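Local structure of natterin-like protein (Lethenteron camtschaticum, 6IUL) at residues A[178-181]-A[182-186]. The protein is probably a pore-forming cytotoxin of the lamprey immune system that couples a jacalin-like lectin domain to an aerolysin-type pore-forming module. Residues are numbered along the deposited sequence; the frame is centred on the assembly and turned at random.
Sequences NDTS and IVQSY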
loop_
_atom_site.group_PDB
_atom_site.type_symbol
_atom_site.label_atom_id
_atom_site.label_comp_id
_atom_site.label_asym_id
_atom_site.label_seq_id
_atom_site.Cartn_x
_atom_site.Cartn_y
_atom_site.Cartn_z
ATOM N N ASN A 178 30.852 6.764 -35.611
ATOM C CA ASN A 178 31.157 5.915 -36.770
ATOM C C ASN A 178 32.331 6.516 -37.518
ATOM O O ASN A 178 32.192 7.501 -38.277
ATOM C CB ASN A 178 29.953 5.780 -37.719
ATOM C CG ASN A 178 30.210 4.816 -38.878
ATOM O OD1 ASN A 178 31.298 4.259 -38.980
ATOM N ND2 ASN A 178 29.192 4.583 -39.725
ATOM N N ASP A 179 33.494 5.918 -37.263
ATOM C CA ASP A 179 34.753 6.367 -37.832
ATOM C C ASP A 179 35.109 5.538 -39.070
ATOM O O ASP A 179 36.175 5.736 -39.671
ATOM C CB ASP A 179 35.865 6.241 -36.794
ATOM C CG ASP A 179 35.876 7.400 -35.792
ATOM O OD1 ASP A 179 35.310 8.492 -36.006
ATOM O OD2 ASP A 179 36.542 7.228 -34.766
ATOM N N THR A 180 34.194 4.667 -39.486
ATOM C CA THR A 180 34.395 3.845 -40.668
ATOM C C THR A 180 33.701 4.411 -41.901
ATOM O O THR A 180 32.947 5.384 -41.821
ATOM C CB THR A 180 33.907 2.418 -40.427
ATOM O OG1 THR A 180 32.508 2.326 -40.670
ATOM C CG2 THR A 180 34.236 1.986 -39.000
ATOM N N SER A 181 33.942 3.752 -43.031
ATOM C CA SER A 181 33.516 4.253 -44.333
ATOM C C SER A 181 32.198 3.650 -44.771
ATOM O O SER A 181 31.757 3.935 -45.857
ATOM C CB SER A 181 34.619 3.944 -45.362
ATOM O OG SER A 181 34.837 2.521 -45.399
ATOM N N ILE A 182 31.539 2.879 -43.900
ATOM C CA ILE A 182 30.191 2.401 -44.172
ATOM C C ILE A 182 29.260 2.629 -42.958
ATOM O O ILE A 182 29.694 2.576 -41.782
ATOM C CB ILE A 182 30.200 0.897 -44.545
ATOM C CG1 ILE A 182 28.820 0.484 -45.041
ATOM C CG2 ILE A 182 30.660 0.031 -43.373
ATOM C CD1 ILE A 182 28.279 1.345 -46.187
ATOM N N VAL A 183 27.994 2.870 -43.259
ATOM C CA VAL A 183 26.980 3.070 -42.257
ATOM C C VAL A 183 26.988 1.960 -41.218
ATOM O O VAL A 183 27.126 0.777 -41.543
ATOM C CB VAL A 183 25.584 3.225 -42.894
ATOM C CG1 VAL A 183 25.262 2.065 -43.813
ATOM C CG2 VAL A 183 24.513 3.315 -41.827
ATOM N N GLN A 184 26.878 2.342 -39.956
ATOM C CA GLN A 184 26.843 1.331 -38.910
ATOM C C GLN A 184 25.469 1.372 -38.227
ATOM O O GLN A 184 24.735 2.378 -38.190
ATOM C CB GLN A 184 27.928 1.533 -37.872
ATOM C CG GLN A 184 29.377 1.427 -38.311
ATOM C CD GLN A 184 30.353 1.972 -37.192
ATOM O OE1 GLN A 184 29.953 2.782 -36.318
ATOM N NE2 GLN A 184 31.618 1.553 -37.226
ATOM N N SER A 185 25.124 0.260 -37.621
ATOM C CA SER A 185 23.852 0.154 -36.975
ATOM C C SER A 185 24.038 -0.476 -35.589
ATOM O O SER A 185 24.788 -1.403 -35.449
ATOM C CB SER A 185 22.932 -0.615 -37.899
ATOM O OG SER A 185 21.611 -0.357 -37.481
ATOM N N TYR A 186 23.401 0.086 -34.575
ATOM C CA TYR A 186 23.591 -0.329 -33.158
ATOM C C TYR A 186 22.272 -0.429 -32.461
ATOM O O TYR A 186 21.291 0.040 -32.965
ATOM C CB TYR A 186 24.383 0.739 -32.372
ATOM C CG TYR A 186 25.760 1.055 -32.874
ATOM C CD1 TYR A 186 25.949 1.994 -33.861
ATOM C CD2 TYR A 186 26.879 0.431 -32.341
ATOM C CE1 TYR A 186 27.217 2.294 -34.325
ATOM C CE2 TYR A 186 28.151 0.753 -32.771
ATOM C CZ TYR A 186 28.305 1.673 -33.764
ATOM O OH TYR A 186 29.577 2.004 -34.191
#
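The amide of Asn178 reaches across the loop with ND2, which donates to the backbone O of Ile182 at 2.9 Å. The N-H points almost straight at its acceptor (173°), and that oxygen lies close to the amide plane, although the donor sits above the carbonyl plane of Ile182. With CG anti to the backbone N (chi1 -176°), the amide is set against residues 182-184. ND2 also donates to the O of Val256 in strand 241-256, while OD1 accepts twice, from the N of Thr180 at 3.0 Å and, on a lone pair in the carbonyl plane, from Thr180 OG1 at 2.8 Å. Four bonds thus hold this buried group and fix its rotation. The threonine hydroxyl in turn accepts a weak bond from the N of Ile182, two residues on and 3.4 Å from OG1, in the manner of an ST turn.

Gln184 lays its own amide flat over that of Asn178, the planes only 4° apart, with Gln184 CD 3.1 Å from Asn178 OD1. This is stacking without a hydrogen bond between the two amides. The case illustrates how one asparagine can organise a loop: an Asx turn, supplemented by a bond from the same amide to the backbone O of Ile182, in the connection between strands 166-178 and 184-200 at the far end of the elongated aerolysin-type β module.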